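Long-range contacts in probable transcriptional regulator (Rhodococcus jostii, PDB 3HIM), which probably binds regulatory DNA as a dimeric transcription factor of the TetR family: residues A17-R22 with A52-Y57; R108-R112 with S173-P177; F29-G35 with K60-L64; L76-T80 with S135-F140. Where two conformers were deposited one is given. Numbering follows the deposited sequence.

In the fold
An all-helical TetR-type chain illustrates how contact chemistry follows place in the fold. Interactions 1 and 3 both use helix 16-32 and together hold the DNA-binding end: their centres lie about 13 Å apart and they touch, L63 packing on I21, R22 and Y57. Interaction 1 is mostly buried; the other three are only partly so. Helix 60-82 serves interaction 3 with its first turn and interaction 4 farther along, about 26 Å away between centres. A tyrosine hydroxyl bonded to an arginine marks interaction 1, a tyrosine ring held between a lysine and a leucine interaction 3, an arginine-to-carbonyl bond interaction 2, close to the second subunit; interaction 4, where helix 60-82 joins the C-terminal bundle, relies on apolar packing.

Interaction 1 of 4, residues A17-R22 with A52-Y57; sequences AAARIR and AVYPHY
Segment 17-22 is regular helix, part of helix 16-32, and faces a coil, 52-57, whose residues 52-56 keep helical phi/psi without regular helical bonds; Y57 then turns extended (-137/110). Both H56 N and Y57 N bond to V53 O at 2.8 Å. In register, the CA atoms of A18 and H56 are 6.0 Å apart and those of I21 and V53 7.2 Å. I21 (m, t) points at the coil, its CG2 3.9 Å from V53 CG1 and 4.0 Å from Y57 CD2, its CD1 3.6 Å from H56 ND1. Small A17 and A18 let the H56 ring (chi1 m) lie against the helix, with A17 CB 3.7 Å from H56 NE2. Y57 (chi1 m) reaches past A18 CB, 3.6 Å from Y57 OH, and that hydroxyl accepts a 3.0 Å hydrogen bond from R22 NH1; the guanidinium also salt-bridges E70 on helix 60-82. A first helix packed against the end of the predicted helix-turn-helix is characteristic of the three-helix DNA-binding domain of TetR regulators.

Interaction 2 of 4, residues R108-R112 with S173-P177; sequences RASAR and SRWFP
R108 lies along the end of the partner helix, overlapping S173, F176 and P177 in turn. Its chi1 is p and the chain beyond is extended (t, t), so CB sits 3.6 Å from S173 O, CD 3.2 Å from F176 O, and the guanidinium presents one face to P177, with R108 NE 3.6 Å from P177 CD. The tip, R108 NH1, meets the edge of the F176 ring at 3.6 Å from CE1 and hydrogen-bonds to the carbonyl of A105. Behind this side chain the backbones come close: the CA atoms of R108 and S173 are only 4.3 Å apart, helix 108-116 setting its first turn against the last turn of helix 158-175. Both belong to the C-terminal domain of the TetR fold, and the second subunit lies near, its R119 hydrogen-bonding to R174 O. After W175 the chain leaves helical geometry at F176 (-79/144), and a cis peptide bond precedes P177. F176 takes chi1 t and packs also on A105 and P184. One turn along from R108, R112 (chi1 m, chi2 t, chi3 near -102°) bends back so that NE donates a 2.9 Å hydrogen bond to S173 O, a carbonyl at the helix end. A111 CB fits 3.3 Å from S173 OG; the serine, chi1 m, hydrogen-bonds through that oxygen to H104 O on helix 89-106.

Interaction 3 of 4, residues F29-G35 with K60-L64; sequences FAAKGYG and KESLL
Here the end of helix 16-32 meets the first turn of helix 60-82, a junction within the TetR-type DNA-binding domain where its first helix leads toward the helix-turn-helix. Helix 29-32 ends at G33 (82/138), and Y34 follows with helical angles (-52/-48), its CA 8.6 Å from that of L64 in regular helix 60-64. Apolar packing comes from F29 (chi1 m), whose CZ is 4.3 Å from L63 CD2 and whose CE1 is 4.1 Å from K60 CD; I42 and V113 also border this ring. Y34 (chi1 t, chi2 81°) is gripped on both faces by CH-pi contacts: K60 CD lies 3.8 Å from the centroid of the Y34 ring, and L64 CD2 (L64 t, p) lies 4.2 Å from that centroid on the opposite face. Among charged and polar interactions, K60 NZ makes a cation-pi contact, 4.6 Å from the Y34 centroid. K60 chi1 and chi2 fall between wells (-141°, -147°) and chi3 is m; the amine also bonds to T37 O and donates to Y34 O at 2.8 Å.

Interaction 4 of 4, residues L76-T80 with S135-F140; sequences LAAIT and STTKVF
Two regular helices, 76-80 and 135-140, run almost side by side and in the same direction, their short axes 9.8 Å apart at a signed crossing angle of 15°. In register, L76 CA is 5.4 Å from T136 CA and T80 CA 7.0 Å from V139 CA. The main bump is I79 (p, t): its CD1 enters a hollow bounded by T136, V139 and F140, lying 3.6 Å from T136 O, 3.7 Å from V139 CB and 4.0 Å from F140 CE2. In return V139 (chi1 t) pushes between L76 and T80, CG2 standing 4.0 Å from L76 CD1 and 3.9 Å from T80 OG1. L76 (t, p) lies along S135, its CD2 4.1 Å from S135 CB. Y100 of helix 89-106 touches I79 and T136 and stacks edge-to-face with F140, so the contact joins the long helix 60-82 to the C-terminal helical bundle of the TetR fold. Hydroxyls here bond within their own helices, T80 OG1 to L76 O (2.7 Å) and T136 OG1 to I132 O, so the two helices adhere through van der Waals packing.

Interaction 1 of 4, residues A17-R22 with A52-Y57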
loop_
_atom_site.group_PDB
_atom_site.type_symbol
_atom_site.label_atom_id
_atom_site.label_comp_id
_atom_site.label_asym_id
_atom_site.label_seq_id
_atom_site.Cartn_x
_atom_site.Cartn_y
_atom_site.Cartn_z
ATOM N N ALA B 17 -9.462 -3.415 29.041
ATOM C CA ALA B 17 -8.863 -2.122 29.380
ATOM C C ALA B 17 -7.686 -1.795 28.428
ATOM O O ALA B 17 -7.616 -0.685 27.898
ATOM C CB ALA B 17 -8.434 -2.085 30.854
ATOM N N ALA B 18 -6.795 -2.765 28.195
ATOM C CA ALA B 18 -5.704 -2.609 27.207
ATOM C C ALA B 18 -6.260 -2.496 25.783
ATOM O O ALA B 18 -5.820 -1.626 25.000
ATOM C CB ALA B 18 -4.712 -3.780 27.298
ATOM N N ALA B 19 -7.222 -3.373 25.449
ATOM C CA ALA B 19 -7.846 -3.372 24.130
ATOM C C ALA B 19 -8.438 -2.006 23.820
ATOM O O ALA B 19 -8.322 -1.513 22.704
ATOM C CB ALA B 19 -8.916 -4.464 24.023
ATOM N N ARG B 20 -9.057 -1.394 24.830
ATOM C CA ARG B 20 -9.664 -0.066 24.697
ATOM C C ARG B 20 -8.587 1.008 24.444
ATOM O O ARG B 20 -8.795 1.943 23.659
ATOM C CB ARG B 20 -10.469 0.265 25.974
ATOM C CG ARG B 20 -11.126 1.632 26.040
ATOM C CD ARG B 20 -12.086 1.701 27.234
ATOM N NE ARG B 20 -12.634 3.040 27.472
ATOM C CZ ARG B 20 -12.045 3.987 28.211
ATOM N NH1 ARG B 20 -10.863 3.770 28.792
ATOM N NH2 ARG B 20 -12.634 5.174 28.367
ATOM N N ILE B 21 -7.463 0.892 25.131
ATOM C CA ILE B 21 -6.353 1.848 24.928
ATOM C C ILE B 21 -5.803 1.726 23.503
ATOM O O ILE B 21 -5.565 2.739 22.843
ATOM C CB ILE B 21 -5.247 1.683 26.005
ATOM C CG1 ILE B 21 -5.791 2.122 27.378
ATOM C CG2 ILE B 21 -3.938 2.480 25.625
ATOM C CD1 ILE B 21 -5.083 1.469 28.567
ATOM N N ARG B 22 -5.652 0.487 23.030
ATOM C CA ARG B 22 -5.151 0.226 21.677
ATOM C C ARG B 22 -6.091 0.788 20.620
ATOM O O ARG B 22 -5.628 1.462 19.691
ATOM C CB ARG B 22 -4.921 -1.268 21.433
ATOM C CG ARG B 22 -3.895 -1.890 22.334
ATOM C CD ARG B 22 -3.382 -3.194 21.764
ATOM N NE ARG B 22 -4.404 -4.225 21.618
ATOM C CZ ARG B 22 -4.891 -4.963 22.622
ATOM N NH1 ARG B 22 -4.489 -4.763 23.877
ATOM N NH2 ARG B 22 -5.792 -5.899 22.376
ATOM N N ALA B 52 -3.010 6.335 33.650
ATOM C CA ALA B 52 -3.937 5.199 33.551
ATOM C C ALA B 52 -3.537 4.201 32.452
ATOM O O ALA B 52 -3.964 3.050 32.463
ATOM C CB ALA B 52 -5.361 5.695 33.339
ATOM N N VAL B 53 -2.715 4.656 31.512
ATOM C CA VAL B 53 -2.191 3.806 30.443
ATOM C C VAL B 53 -0.930 3.069 30.908
ATOM O O VAL B 53 -0.691 1.922 30.524
ATOM C CB VAL B 53 -1.889 4.635 29.150
ATOM C CG1 VAL B 53 -1.220 3.775 28.067
ATOM C CG2 VAL B 53 -3.169 5.251 28.597
ATOM N N TYR B 54 -0.140 3.735 31.748
ATOM C CA TYR B 54 1.166 3.224 32.185
ATOM C C TYR B 54 1.169 1.771 32.694
ATOM O O TYR B 54 2.105 1.036 32.408
ATOM C CB TYR B 54 1.796 4.181 33.209
ATOM C CG TYR B 54 3.259 3.917 33.525
ATOM C CD1 TYR B 54 4.259 4.240 32.610
ATOM C CD2 TYR B 54 3.644 3.373 34.753
ATOM C CE1 TYR B 54 5.607 4.011 32.906
ATOM C CE2 TYR B 54 4.981 3.145 35.057
ATOM C CZ TYR B 54 5.952 3.466 34.129
ATOM O OH TYR B 54 7.273 3.241 34.416
ATOM N N PRO B 55 0.122 1.353 33.436
ATOM C CA PRO B 55 0.025 -0.057 33.867
ATOM C C PRO B 55 -0.007 -1.058 32.727
ATOM O O PRO B 55 0.412 -2.200 32.905
ATOM C CB PRO B 55 -1.322 -0.105 34.592
ATOM C CG PRO B 55 -1.519 1.284 35.090
ATOM C CD PRO B 55 -0.953 2.169 34.031
ATOM N N HIS B 56 -0.518 -0.628 31.579
ATOM C CA HIS B 56 -0.718 -1.498 30.428
ATOM C C HIS B 56 0.401 -1.311 29.423
ATOM O O HIS B 56 0.898 -2.276 28.857
ATOM C CB HIS B 56 -2.070 -1.209 29.778
ATOM C CG HIS B 56 -3.240 -1.522 30.657
ATOM N ND1 HIS B 56 -3.946 -0.547 31.336
ATOM C CD2 HIS B 56 -3.834 -2.700 30.966
ATOM C CE1 HIS B 56 -4.920 -1.113 32.027
ATOM N NE2 HIS B 56 -4.874 -2.419 31.821
ATOM N N TYR B 57 0.794 -0.057 29.218
ATOM C CA TYR B 57 1.849 0.286 28.286
ATOM C C TYR B 57 2.760 1.325 28.924
ATOM O O TYR B 57 2.358 2.464 29.143
ATOM C CB TYR B 57 1.239 0.757 26.951
ATOM C CG TYR B 57 0.326 -0.298 26.374
ATOM C CD1 TYR B 57 0.861 -1.463 25.820
ATOM C CD2 TYR B 57 -1.064 -0.163 26.425
ATOM C CE1 TYR B 57 0.051 -2.461 25.316
ATOM C CE2 TYR B 57 -1.896 -1.156 25.909
ATOM C CZ TYR B 57 -1.315 -2.303 25.356
ATOM O OH TYR B 57 -2.084 -3.304 24.853
#

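Interaction 2 of 4, residues R108-R112 with S173-P177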
loop_
_atom_site.group_PDB
_atom_site.type_symbol
_atom_site.label_atom_id
_atom_site.label_comp_id
_atom_site.label_asym_id
_atom_site.label_seq_id
_atom_site.Cartn_x
_atom_site.Cartn_y
_atom_site.Cartn_z
ATOM N N ARG B 108 -8.520 -1.842 8.258
ATOM C CA ARG B 108 -7.595 -0.923 7.585
ATOM C C ARG B 108 -6.899 0.079 8.519
ATOM O O ARG B 108 -5.710 0.392 8.319
ATOM C CB ARG B 108 -8.277 -0.189 6.400
ATOM C CG ARG B 108 -9.531 0.624 6.759
ATOM C CD ARG B 108 -10.358 1.029 5.516
ATOM N NE ARG B 108 -11.532 1.826 5.866
ATOM C CZ ARG B 108 -12.728 1.316 6.159
ATOM N NH1 ARG B 108 -12.938 -0.004 6.133
ATOM N NH2 ARG B 108 -13.718 2.127 6.473
ATOM N N ALA B 109 -7.634 0.590 9.512
ATOM C CA ALA B 109 -7.106 1.624 10.419
ATOM C C ALA B 109 -6.033 1.028 11.294
ATOM O O ALA B 109 -4.942 1.555 11.388
ATOM C CB ALA B 109 -8.224 2.266 11.268
ATOM N N SER B 110 -6.346 -0.099 11.918
ATOM C CA SER B 110 -5.329 -0.858 12.618
ATOM C C SER B 110 -4.201 -1.282 11.683
ATOM O O SER B 110 -3.043 -1.225 12.069
ATOM C CB SER B 110 -5.925 -2.083 13.291
ATOM O OG SER B 110 -4.891 -2.805 13.914
ATOM N N ALA B 111 -4.533 -1.712 10.468
ATOM C CA ALA B 111 -3.499 -2.177 9.513
ATOM C C ALA B 111 -2.512 -1.055 9.183
ATOM O O ALA B 111 -1.301 -1.271 9.205
ATOM C CB ALA B 111 -4.129 -2.721 8.250
ATOM N N ARG B 112 -3.030 0.139 8.898
ATOM C CA ARG B 112 -2.172 1.282 8.613
ATOM C C ARG B 112 -1.175 1.591 9.742
ATOM O O ARG B 112 0.012 1.792 9.488
ATOM C CB ARG B 112 -3.021 2.507 8.273
ATOM C CG ARG B 112 -3.556 2.453 6.848
ATOM C CD ARG B 112 -4.349 3.687 6.465
ATOM N NE ARG B 112 -5.787 3.423 6.526
ATOM C CZ ARG B 112 -6.630 4.069 7.319
ATOM N NH1 ARG B 112 -6.176 5.038 8.109
ATOM N NH2 ARG B 112 -7.927 3.762 7.316
ATOM N N SER B 173 -5.603 -1.569 2.450
ATOM C CA SER B 173 -5.760 -0.807 3.697
ATOM C C SER B 173 -5.483 0.685 3.496
ATOM O O SER B 173 -5.927 1.513 4.286
ATOM C CB SER B 173 -4.899 -1.376 4.831
ATOM O OG SER B 173 -5.319 -2.689 5.153
ATOM N N ARG B 174 -4.753 1.013 2.431
ATOM C CA ARG B 174 -4.463 2.399 2.074
ATOM C C ARG B 174 -5.643 3.059 1.382
ATOM O O ARG B 174 -6.080 4.106 1.822
ATOM C CB ARG B 174 -3.225 2.492 1.168
ATOM C CG ARG B 174 -2.780 3.939 0.835
ATOM C CD ARG B 174 -1.607 3.960 -0.179
ATOM N NE ARG B 174 -1.982 3.234 -1.396
ATOM C CZ ARG B 174 -2.761 3.720 -2.353
ATOM N NH1 ARG B 174 -3.229 4.972 -2.287
ATOM N NH2 ARG B 174 -3.069 2.961 -3.390
ATOM N N TRP B 175 -6.162 2.446 0.313
ATOM C CA TRP B 175 -7.128 3.144 -0.567
ATOM C C TRP B 175 -8.586 2.880 -0.252
ATOM O O TRP B 175 -9.452 3.625 -0.695
ATOM C CB TRP B 175 -6.878 2.855 -2.064
ATOM C CG TRP B 175 -7.011 1.388 -2.450
ATOM C CD1 TRP B 175 -5.987 0.480 -2.605
ATOM C CD2 TRP B 175 -8.219 0.671 -2.737
ATOM N NE1 TRP B 175 -6.488 -0.759 -2.948
ATOM C CE2 TRP B 175 -7.850 -0.669 -3.050
ATOM C CE3 TRP B 175 -9.573 1.020 -2.758
ATOM C CZ2 TRP B 175 -8.791 -1.648 -3.378
ATOM C CZ3 TRP B 175 -10.512 0.035 -3.073
ATOM C CH2 TRP B 175 -10.113 -1.280 -3.389
ATOM N N PHE B 176 -8.865 1.809 0.478
ATOM C CA PHE B 176 -10.250 1.405 0.696
ATOM C C PHE B 176 -10.895 2.269 1.791
ATOM O O PHE B 176 -10.225 2.654 2.733
ATOM C CB PHE B 176 -10.281 -0.073 1.062
ATOM C CG PHE B 176 -11.655 -0.635 1.267
ATOM C CD1 PHE B 176 -12.269 -0.561 2.515
ATOM C CD2 PHE B 176 -12.315 -1.266 0.223
ATOM C CE1 PHE B 176 -13.537 -1.084 2.721
ATOM C CE2 PHE B 176 -13.599 -1.799 0.415
ATOM C CZ PHE B 176 -14.204 -1.709 1.661
ATOM N N PRO B 177 -12.193 2.606 1.654
ATOM C CA PRO B 177 -13.099 2.358 0.524
ATOM C C PRO B 177 -12.966 3.386 -0.598
ATOM O O PRO B 177 -12.620 4.542 -0.338
ATOM C CB PRO B 177 -14.484 2.488 1.151
ATOM C CG PRO B 177 -14.297 3.432 2.297
ATOM C CD PRO B 177 -12.886 3.235 2.795
#

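Interaction 3 of 4, residues F29-G35 with K60-L64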
loop_
_atom_site.group_PDB
_atom_site.type_symbol
_atom_site.label_atom_id
_atom_site.label_comp_id
_atom_site.label_asym_id
_atom_site.label_seq_id
_atom_site.Cartn_x
_atom_site.Cartn_y
_atom_site.Cartn_z
ATOM N N PHE B 29 -3.370 7.797 16.701
ATOM C CA PHE B 29 -2.210 7.628 15.829
ATOM C C PHE B 29 -2.574 7.983 14.383
ATOM O O PHE B 29 -1.824 8.681 13.708
ATOM C CB PHE B 29 -1.620 6.217 15.915
ATOM C CG PHE B 29 -0.890 5.915 17.214
ATOM C CD1 PHE B 29 -0.432 6.941 18.057
ATOM C CD2 PHE B 29 -0.636 4.585 17.579
ATOM C CE1 PHE B 29 0.247 6.642 19.237
ATOM C CE2 PHE B 29 0.055 4.279 18.753
ATOM C CZ PHE B 29 0.489 5.312 19.587
ATOM N N ALA B 30 -3.741 7.529 13.932
ATOM C CA ALA B 30 -4.250 7.889 12.606
ATOM C C ALA B 30 -4.558 9.389 12.447
ATOM O O ALA B 30 -4.375 9.938 11.360
ATOM C CB ALA B 30 -5.459 7.050 12.248
ATOM N N ALA B 31 -5.009 10.049 13.518
ATOM C CA ALA B 31 -5.370 11.483 13.454
ATOM C C ALA B 31 -4.195 12.477 13.583
ATOM O O ALA B 31 -4.065 13.395 12.766
ATOM C CB ALA B 31 -6.469 11.815 14.466
ATOM N N LYS B 32 -3.344 12.298 14.592
ATOM C CA LYS B 32 -2.293 13.272 14.910
ATOM C C LYS B 32 -0.907 12.859 14.410
ATOM O O LYS B 32 0.053 13.637 14.505
ATOM C CB LYS B 32 -2.244 13.523 16.423
ATOM N N GLY B 33 -0.805 11.636 13.888
ATOM C CA GLY B 33 0.486 11.033 13.546
ATOM C C GLY B 33 1.130 10.430 14.779
ATOM O O GLY B 33 1.107 11.036 15.857
ATOM N N TYR B 34 1.709 9.243 14.623
ATOM C CA TYR B 34 2.363 8.528 15.721
ATOM C C TYR B 34 3.415 9.350 16.491
ATOM O O TYR B 34 3.430 9.365 17.726
ATOM C CB TYR B 34 3.010 7.228 15.202
ATOM C CG TYR B 34 3.795 6.514 16.267
ATOM C CD1 TYR B 34 3.150 5.697 17.196
ATOM C CD2 TYR B 34 5.175 6.686 16.376
ATOM C CE1 TYR B 34 3.867 5.050 18.201
ATOM C CE2 TYR B 34 5.900 6.056 17.377
ATOM C CZ TYR B 34 5.236 5.228 18.286
ATOM O OH TYR B 34 5.942 4.587 19.276
ATOM N N GLY B 35 4.311 10.003 15.747
ATOM C CA GLY B 35 5.413 10.761 16.334
ATOM C C GLY B 35 4.964 11.983 17.110
ATOM O O GLY B 35 5.658 12.424 18.023
ATOM N N LYS B 60 5.227 4.551 24.736
ATOM C CA LYS B 60 4.505 4.683 23.472
ATOM C C LYS B 60 4.827 3.494 22.561
ATOM O O LYS B 60 3.942 2.923 21.931
ATOM C CB LYS B 60 4.871 5.992 22.752
ATOM C CG LYS B 60 3.686 6.677 22.057
ATOM C CD LYS B 60 4.011 7.440 20.742
ATOM C CE LYS B 60 5.270 8.300 20.760
ATOM N NZ LYS B 60 5.068 9.544 19.945
ATOM N N GLU B 61 6.106 3.131 22.498
ATOM C CA GLU B 61 6.566 2.111 21.564
ATOM C C GLU B 61 5.978 0.754 21.903
ATOM O O GLU B 61 5.714 -0.044 21.004
ATOM C CB GLU B 61 8.098 2.045 21.526
ATOM C CG GLU B 61 8.653 1.087 20.451
ATOM C CD GLU B 61 8.716 -0.366 20.915
ATOM O OE1 GLU B 61 8.591 -0.628 22.133
ATOM O OE2 GLU B 61 8.898 -1.265 20.061
ATOM N N SER B 62 5.773 0.515 23.204
ATOM C CA SER B 62 5.195 -0.729 23.680
ATOM C C SER B 62 3.771 -0.838 23.160
ATOM O O SER B 62 3.314 -1.927 22.816
ATOM C CB SER B 62 5.214 -0.801 25.214
ATOM O OG SER B 62 4.173 -0.027 25.795
ATOM N N LEU B 63 3.090 0.303 23.091
ATOM C CA LEU B 63 1.698 0.365 22.678
ATOM C C LEU B 63 1.581 0.171 21.163
ATOM O O LEU B 63 0.656 -0.514 20.680
ATOM C CB LEU B 63 1.088 1.698 23.115
ATOM C CG LEU B 63 -0.334 2.052 22.644
ATOM C CD1 LEU B 63 -1.347 0.957 22.972
ATOM C CD2 LEU B 63 -0.755 3.380 23.260
ATOM N N LEU B 64 2.515 0.775 20.419
ATOM C CA LEU B 64 2.583 0.568 18.979
ATOM C C LEU B 64 2.859 -0.915 18.655
ATOM O O LEU B 64 2.216 -1.503 17.775
ATOM C CB LEU B 64 3.659 1.463 18.349
ATOM C CG LEU B 64 3.963 1.155 16.877
ATOM C CD1 LEU B 64 2.793 1.627 16.007
ATOM C CD2 LEU B 64 5.279 1.805 16.448
#

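Interaction 4 of 4, residues L76-T80 with S135-F140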
loop_
_atom_site.group_PDB
_atom_site.type_symbol
_atom_site.label_atom_id
_atom_site.label_comp_id
_atom_site.label_asym_id
_atom_site.label_seq_id
_atom_site.Cartn_x
_atom_site.Cartn_y
_atom_site.Cartn_z
ATOM N N LEU B 76 -2.669 -13.049 9.920
ATOM C CA LEU B 76 -2.100 -14.399 9.823
ATOM C C LEU B 76 -3.115 -15.474 10.270
ATOM O O LEU B 76 -3.333 -16.447 9.554
ATOM C CB LEU B 76 -0.819 -14.520 10.648
ATOM C CG LEU B 76 -0.215 -15.927 10.633
ATOM C CD1 LEU B 76 0.086 -16.385 9.186
ATOM C CD2 LEU B 76 1.040 -15.969 11.490
ATOM N N ALA B 77 -3.716 -15.280 11.448
ATOM C CA ALA B 77 -4.729 -16.196 11.963
ATOM C C ALA B 77 -5.881 -16.313 10.979
ATOM O O ALA B 77 -6.384 -17.406 10.752
ATOM C CB ALA B 77 -5.251 -15.739 13.358
ATOM N N ALA B 78 -6.271 -15.182 10.382
ATOM C CA ALA B 78 -7.389 -15.138 9.421
ATOM C C ALA B 78 -7.180 -16.013 8.191
ATOM O O ALA B 78 -8.022 -16.841 7.852
ATOM C CB ALA B 78 -7.686 -13.694 8.991
ATOM N N ILE B 79 -6.061 -15.820 7.508
ATOM C CA ILE B 79 -5.797 -16.589 6.289
ATOM C C ILE B 79 -5.427 -18.041 6.587
ATOM O O ILE B 79 -5.695 -18.944 5.779
ATOM C CB ILE B 79 -4.752 -15.901 5.408
ATOM C CG1 ILE B 79 -3.391 -15.781 6.114
ATOM C CG2 ILE B 79 -5.269 -14.555 5.015
ATOM C CD1 ILE B 79 -2.240 -15.318 5.137
ATOM N N THR B 80 -4.825 -18.270 7.750
ATOM C CA THR B 80 -4.479 -19.628 8.157
ATOM C C THR B 80 -5.765 -20.435 8.391
ATOM O O THR B 80 -5.956 -21.487 7.798
ATOM C CB THR B 80 -3.541 -19.618 9.380
ATOM O OG1 THR B 80 -2.343 -18.943 9.007
ATOM C CG2 THR B 80 -3.196 -21.043 9.829
ATOM N N SER B 135 5.726 -15.240 7.659
ATOM C CA SER B 135 4.774 -16.360 7.761
ATOM C C SER B 135 3.508 -16.129 6.959
ATOM O O SER B 135 2.978 -17.062 6.384
ATOM C CB SER B 135 4.389 -16.648 9.203
ATOM O OG SER B 135 5.511 -17.119 9.903
ATOM N N THR B 136 3.039 -14.884 6.934
ATOM C CA THR B 136 1.865 -14.489 6.175
ATOM C C THR B 136 2.071 -14.754 4.688
ATOM O O THR B 136 1.201 -15.342 4.024
ATOM C CB THR B 136 1.520 -12.998 6.452
ATOM O OG1 THR B 136 1.285 -12.843 7.855
ATOM C CG2 THR B 136 0.269 -12.575 5.731
ATOM N N THR B 137 3.232 -14.357 4.164
ATOM C CA THR B 137 3.527 -14.588 2.755
ATOM C C THR B 137 3.615 -16.089 2.482
ATOM O O THR B 137 3.119 -16.555 1.459
ATOM C CB THR B 137 4.853 -13.905 2.323
ATOM O OG1 THR B 137 4.758 -12.507 2.565
ATOM C CG2 THR B 137 5.134 -14.110 0.826
ATOM N N LYS B 138 4.235 -16.835 3.399
ATOM C CA LYS B 138 4.449 -18.269 3.204
ATOM C C LYS B 138 3.129 -19.073 3.057
ATOM O O LYS B 138 3.113 -20.136 2.412
ATOM C CB LYS B 138 5.346 -18.859 4.312
ATOM N N VAL B 139 2.037 -18.551 3.635
ATOM C CA VAL B 139 0.712 -19.178 3.486
ATOM C C VAL B 139 0.341 -19.208 2.017
ATOM O O VAL B 139 -0.190 -20.205 1.510
ATOM C CB VAL B 139 -0.406 -18.457 4.288
ATOM C CG1 VAL B 139 -1.797 -19.062 3.959
ATOM C CG2 VAL B 139 -0.125 -18.530 5.791
ATOM N N PHE B 140 0.645 -18.118 1.328
ATOM C CA PHE B 140 0.327 -18.045 -0.084
ATOM C C PHE B 140 1.315 -18.870 -0.902
ATOM O O PHE B 140 0.905 -19.595 -1.798
ATOM C CB PHE B 140 0.222 -16.592 -0.579
ATOM C CG PHE B 140 -0.995 -15.850 -0.046
ATOM C CD1 PHE B 140 -2.284 -16.219 -0.435
ATOM C CD2 PHE B 140 -0.848 -14.776 0.834
ATOM C CE1 PHE B 140 -3.417 -15.535 0.053
ATOM C CE2 PHE B 140 -1.961 -14.096 1.325
ATOM C CZ PHE B 140 -3.253 -14.472 0.936
#